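Local coordinates for YARHG domain-containing protein (Legionella pneumophila subsp. pneumophila, PDB 4G2A) that is of unknown function but may bind a nutrient, pairing a beta-rich DUF4424 region with a helical YARHG domain, at residues 2-14 with 146-160. Residues are numbered along the deposited sequence; the frame is centred on the assembly and turned at random.
With SO4 (sulfate ion), chain K.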
loop_
_atom_site.group_PDB
_atom_site.type_symbol
_atom_site.label_atom_id
_atom_site.label_comp_id
_atom_site.label_asym_id
_atom_site.label_seq_id
_atom_site.Cartn_x
_atom_site.Cartn_y
_atom_site.Cartn_z
ATOM N N ASN A 2 -11.627 3.963 15.525
ATOM C CA ASN A 2 -10.605 3.327 14.691
ATOM C C ASN A 2 -10.355 4.115 13.397
ATOM O O ASN A 2 -11.103 3.990 12.419
ATOM C CB ASN A 2 -10.969 1.868 14.369
ATOM C CG ASN A 2 -10.427 0.858 15.354
ATOM O OD1 ASN A 2 -11.116 -0.101 15.731
ATOM N ND2 ASN A 2 -9.173 1.028 15.773
ATOM N N ASP A 3 -9.259 4.905 13.410
ATOM C CA ASP A 3 -8.811 5.774 12.327
ATOM C C ASP A 3 -8.344 4.997 11.101
ATOM O O ASP A 3 -8.573 5.424 9.971
ATOM C CB ASP A 3 -7.645 6.661 12.811
ATOM C CG ASP A 3 -7.968 7.701 13.869
ATOM O OD1 ASP A 3 -9.182 7.886 14.180
ATOM O OD2 ASP A 3 -7.007 8.353 14.381
ATOM N N THR A 4 -7.640 3.902 11.332
ATOM C CA THR A 4 -7.019 3.116 10.284
ATOM C C THR A 4 -7.460 1.662 10.301
ATOM O O THR A 4 -7.452 1.025 11.360
ATOM C CB THR A 4 -5.475 3.194 10.476
ATOM O OG1 THR A 4 -5.091 4.565 10.531
ATOM C CG2 THR A 4 -4.670 2.455 9.379
ATOM N N ALA A 5 -7.794 1.128 9.116
ATOM C CA ALA A 5 -8.010 -0.300 8.965
ATOM C C ALA A 5 -6.680 -0.855 8.456
ATOM O O ALA A 5 -6.282 -0.597 7.313
ATOM C CB ALA A 5 -9.160 -0.588 8.026
ATOM N N VAL A 6 -5.937 -1.494 9.371
ATOM C CA VAL A 6 -4.605 -2.070 9.196
ATOM C C VAL A 6 -4.707 -3.354 8.353
ATOM O O VAL A 6 -5.483 -4.274 8.682
ATOM C CB VAL A 6 -3.942 -2.296 10.593
ATOM C CG1 VAL A 6 -2.591 -2.997 10.477
ATOM C CG2 VAL A 6 -3.771 -0.971 11.328
ATOM N N GLY A 7 -3.929 -3.381 7.261
ATOM C CA GLY A 7 -3.915 -4.488 6.314
ATOM C C GLY A 7 -2.671 -5.360 6.278
ATOM O O GLY A 7 -2.694 -6.437 5.681
ATOM N N GLY A 8 -1.596 -4.913 6.913
ATOM C CA GLY A 8 -0.320 -5.627 6.913
ATOM C C GLY A 8 0.675 -4.962 5.990
ATOM O O GLY A 8 0.322 -4.051 5.235
ATOM N N GLU A 9 1.935 -5.382 6.068
ATOM C CA GLU A 9 2.997 -4.794 5.251
ATOM C C GLU A 9 4.170 -5.762 5.069
ATOM O O GLU A 9 4.297 -6.754 5.800
ATOM C CB GLU A 9 3.494 -3.456 5.852
ATOM C CG GLU A 9 4.061 -3.502 7.277
ATOM C CD GLU A 9 4.985 -2.343 7.639
ATOM O OE1 GLU A 9 5.565 -1.714 6.722
ATOM O OE2 GLU A 9 5.184 -2.103 8.849
ATOM N N GLY A 10 5.018 -5.439 4.104
ATOM C CA GLY A 10 6.221 -6.198 3.829
ATOM C C GLY A 10 7.413 -5.741 4.647
ATOM O O GLY A 10 7.430 -4.634 5.200
ATOM N N SER A 11 8.395 -6.623 4.770
ATOM C CA SER A 11 9.610 -6.347 5.535
ATOM C C SER A 11 10.789 -7.069 4.911
ATOM O O SER A 11 10.608 -8.155 4.336
ATOM C CB SER A 11 9.448 -6.798 6.987
ATOM O OG SER A 11 8.672 -5.910 7.777
ATOM N N LEU A 12 11.989 -6.471 5.018
ATOM C CA LEU A 12 13.235 -7.114 4.575
ATOM C C LEU A 12 13.484 -8.370 5.432
ATOM O O LEU A 12 13.076 -8.355 6.604
ATOM C CB LEU A 12 14.457 -6.154 4.745
ATOM C CG LEU A 12 14.717 -5.086 3.700
ATOM C CD1 LEU A 12 15.928 -4.292 4.071
ATOM C CD2 LEU A 12 14.917 -5.681 2.304
ATOM N N PRO A 13 14.170 -9.434 4.947
ATOM C CA PRO A 13 14.545 -10.516 5.872
ATOM C C PRO A 13 15.575 -9.961 6.849
ATOM O O PRO A 13 16.295 -9.012 6.509
ATOM C CB PRO A 13 15.156 -11.601 4.960
ATOM C CG PRO A 13 15.026 -11.112 3.568
ATOM C CD PRO A 13 14.800 -9.625 3.627
ATOM N N ILE A 14 15.619 -10.480 8.073
ATOM C CA ILE A 14 16.593 -9.962 9.020
ATOM C C ILE A 14 17.382 -11.112 9.651
ATOM O O ILE A 14 16.850 -12.215 9.768
ATOM C CB ILE A 14 15.929 -9.048 10.089
ATOM C CG1 ILE A 14 14.874 -9.773 10.920
ATOM C CG2 ILE A 14 15.365 -7.786 9.473
ATOM C CD1 ILE A 14 15.124 -9.673 12.355
ATOM N N GLY A 146 -3.496 -7.324 3.240
ATOM C CA GLY A 146 -4.688 -6.541 2.957
ATOM C C GLY A 146 -4.242 -5.146 2.548
ATOM O O GLY A 146 -3.039 -4.826 2.584
ATOM N N ALA A 147 -5.187 -4.309 2.107
ATOM C CA ALA A 147 -4.801 -2.976 1.687
ATOM C C ALA A 147 -5.253 -1.958 2.723
ATOM O O ALA A 147 -6.440 -1.630 2.818
ATOM C CB ALA A 147 -5.353 -2.663 0.309
ATOM N N THR A 148 -4.281 -1.502 3.532
ATOM C CA THR A 148 -4.428 -0.507 4.586
ATOM C C THR A 148 -5.145 0.737 4.030
ATOM O O THR A 148 -4.858 1.208 2.925
ATOM C CB THR A 148 -3.028 -0.190 5.202
ATOM O OG1 THR A 148 -2.582 -1.371 5.830
ATOM C CG2 THR A 148 -3.053 0.887 6.277
ATOM N N TYR A 149 -6.092 1.240 4.808
ATOM C CA TYR A 149 -6.836 2.420 4.449
ATOM C C TYR A 149 -7.269 3.148 5.735
ATOM O O TYR A 149 -7.349 2.540 6.797
ATOM C CB TYR A 149 -8.018 2.074 3.502
ATOM C CG TYR A 149 -9.113 1.244 4.134
ATOM C CD1 TYR A 149 -9.058 -0.146 4.119
ATOM C CD2 TYR A 149 -10.223 1.850 4.721
ATOM C CE1 TYR A 149 -10.067 -0.916 4.699
ATOM C CE2 TYR A 149 -11.232 1.092 5.308
ATOM C CZ TYR A 149 -11.157 -0.292 5.282
ATOM O OH TYR A 149 -12.159 -1.037 5.846
ATOM N N ASP A 150 -7.526 4.453 5.638
ATOM C CA ASP A 150 -7.900 5.218 6.818
ATOM C C ASP A 150 -9.089 6.161 6.573
ATOM O O ASP A 150 -9.561 6.297 5.435
ATOM C CB ASP A 150 -6.689 5.997 7.374
ATOM C CG ASP A 150 -6.021 6.934 6.402
ATOM O OD1 ASP A 150 -6.745 7.581 5.598
ATOM O OD2 ASP A 150 -4.803 7.142 6.537
ATOM N N VAL A 151 -9.554 6.800 7.669
ATOM C CA VAL A 151 -10.695 7.729 7.757
ATOM C C VAL A 151 -10.487 9.044 6.946
ATOM O O VAL A 151 -11.429 9.826 6.857
ATOM C CB VAL A 151 -11.061 8.035 9.234
ATOM C CG1 VAL A 151 -11.601 6.782 9.920
ATOM C CG2 VAL A 151 -9.873 8.613 10.015
HETATM N N MSE A 152 -9.284 9.285 6.374
HETATM C CA MSE A 152 -8.952 10.451 5.548
HETATM C C MSE A 152 -9.118 10.094 4.074
HETATM O O MSE A 152 -9.042 10.964 3.202
HETATM C CB MSE A 152 -7.512 10.926 5.831
HETATM C CG MSE A 152 -7.213 11.161 7.313
HETATM SE SE MSE A 152 -8.027 12.779 8.027
HETATM C CE MSE A 152 -9.712 12.124 8.577
ATOM N N GLY A 153 -9.330 8.802 3.818
ATOM C CA GLY A 153 -9.484 8.251 2.481
ATOM C C GLY A 153 -8.204 7.776 1.856
ATOM O O GLY A 153 -8.175 7.487 0.661
ATOM N N TYR A 154 -7.145 7.685 2.646
ATOM C CA TYR A 154 -5.853 7.246 2.123
ATOM C C TYR A 154 -5.742 5.737 2.030
ATOM O O TYR A 154 -6.397 5.025 2.775
ATOM C CB TYR A 154 -4.715 7.739 3.020
ATOM C CG TYR A 154 -4.663 9.219 3.313
ATOM C CD1 TYR A 154 -5.189 10.150 2.417
ATOM C CD2 TYR A 154 -3.994 9.700 4.437
ATOM C CE1 TYR A 154 -5.073 11.519 2.647
ATOM C CE2 TYR A 154 -3.884 11.064 4.682
ATOM C CZ TYR A 154 -4.418 11.973 3.779
ATOM O OH TYR A 154 -4.313 13.328 4.020
ATOM N N HIS A 155 -4.892 5.263 1.118
ATOM C CA HIS A 155 -4.468 3.870 0.944
ATOM C C HIS A 155 -2.970 3.893 1.207
ATOM O O HIS A 155 -2.271 4.786 0.718
ATOM C CB HIS A 155 -4.808 3.329 -0.449
ATOM C CG HIS A 155 -6.093 2.554 -0.531
ATOM N ND1 HIS A 155 -7.307 3.186 -0.797
ATOM C CD2 HIS A 155 -6.302 1.216 -0.480
ATOM C CE1 HIS A 155 -8.213 2.218 -0.848
ATOM N NE2 HIS A 155 -7.663 1.019 -0.652
ATOM N N TRP A 156 -2.503 3.025 2.084
ATOM C CA TRP A 156 -1.091 2.975 2.454
ATOM C C TRP A 156 -0.445 1.682 1.985
ATOM O O TRP A 156 -0.972 0.595 2.216
ATOM C CB TRP A 156 -0.925 3.103 3.970
ATOM C CG TRP A 156 -1.206 4.472 4.507
ATOM C CD1 TRP A 156 -2.367 4.910 5.067
ATOM C CD2 TRP A 156 -0.274 5.561 4.608
ATOM N NE1 TRP A 156 -2.234 6.214 5.473
ATOM C CE2 TRP A 156 -0.959 6.643 5.201
ATOM C CE3 TRP A 156 1.077 5.733 4.232
ATOM C CZ2 TRP A 156 -0.341 7.883 5.445
ATOM C CZ3 TRP A 156 1.689 6.957 4.479
ATOM C CH2 TRP A 156 0.976 8.023 5.059
ATOM N N VAL A 157 0.695 1.803 1.327
ATOM C CA VAL A 157 1.487 0.653 0.890
ATOM C C VAL A 157 2.834 0.887 1.557
ATOM O O VAL A 157 3.362 1.997 1.510
ATOM C CB VAL A 157 1.512 0.391 -0.651
ATOM C CG1 VAL A 157 1.549 1.682 -1.449
ATOM C CG2 VAL A 157 2.644 -0.542 -1.063
ATOM N N ARG A 158 3.275 -0.095 2.346
ATOM C CA ARG A 158 4.490 0.052 3.135
ATOM C C ARG A 158 5.387 -1.154 2.997
ATOM O O ARG A 158 4.935 -2.249 2.673
ATOM C CB ARG A 158 4.165 0.281 4.631
ATOM C CG ARG A 158 2.920 1.098 4.949
ATOM C CD ARG A 158 2.718 1.111 6.435
ATOM N NE ARG A 158 1.351 1.424 6.863
ATOM C CZ ARG A 158 0.902 2.652 7.118
ATOM N NH1 ARG A 158 1.692 3.708 6.936
ATOM N NH2 ARG A 158 -0.333 2.834 7.563
ATOM N N TYR A 159 6.670 -0.938 3.273
ATOM C CA TYR A 159 7.728 -1.944 3.263
ATOM C C TYR A 159 8.853 -1.479 4.182
ATOM O O TYR A 159 9.385 -0.394 3.962
ATOM C CB TYR A 159 8.234 -2.194 1.839
ATOM C CG TYR A 159 8.981 -3.498 1.683
ATOM C CD1 TYR A 159 10.337 -3.586 1.986
ATOM C CD2 TYR A 159 8.325 -4.656 1.273
ATOM C CE1 TYR A 159 11.025 -4.785 1.866
ATOM C CE2 TYR A 159 9.011 -5.861 1.131
ATOM C CZ TYR A 159 10.367 -5.915 1.413
ATOM O OH TYR A 159 11.061 -7.093 1.273
ATOM N N VAL A 160 9.200 -2.291 5.218
ATOM C CA VAL A 160 10.265 -1.966 6.174
ATOM C C VAL A 160 11.644 -2.252 5.537
ATOM O O VAL A 160 11.951 -3.388 5.180
ATOM C CB VAL A 160 10.096 -2.667 7.538
ATOM C CG1 VAL A 160 11.272 -2.359 8.468
ATOM C CG2 VAL A 160 8.766 -2.280 8.194
HETATM S S SO4 K . -6.310 3.436 15.306
HETATM O O1 SO4 K . -6.991 2.564 14.342
HETATM O O2 SO4 K . -7.300 4.118 16.152
HETATM O O3 SO4 K . -5.437 2.612 16.155
HETATM O O4 SO4 K . -5.505 4.426 14.578
HETATM O O HOH W 1 -1.586 -2.520 3.198
HETATM O O HOH W 2 1.268 -2.066 2.993
HETATM O O HOH W 3 0.285 -1.252 6.479
HETATM O O HOH W 4 9.822 -9.405 1.977
#
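A5 lays its methyl over one face of the Y149 ring, CB standing 3.6 Å from the ring centroid in a CH-pi contact. Y149 reaches it because its CG sits between backbone N and carbonyl carbon (chi1 67°), and a side chain as small as alanine fits the close approach. The same two residues form the hydrogen-bonded pair of antiparallel strands 4-6 and 148-150, A5 N donating to Y149 O at 2.8 Å. Next to them, T148 turns OG1 beside its own backbone N, where it accepts from G7 N at 2.8 Å, while its methyl meets that of T4. G7 has no side chain to collide with G146, whose N bonds to G7 O.

After G8, segment 2-14 changes partner and runs parallel to 155-160. Here the Y159 ring lies with one face against the G10-S11 peptide, room that glycine provides, and L12 CD2 approaches ring atom CE1 of Y159 at 4.0 Å. E9 OE1 rests against R158 CB at 3.2 Å, but the charged atoms stay apart: OE1 is 5.3 Å from R158 NE. A water instead links R158 NE to G8 O and T148 OG1.

The N-terminal segment thus joins both arms of the 148-160 hairpin, antiparallel to one and parallel to the other. Backbone bonds, the T148 hydroxyl, bridging waters and close packing against two tyrosine rings hold the segments together, without a salt bridge between E9 and R158.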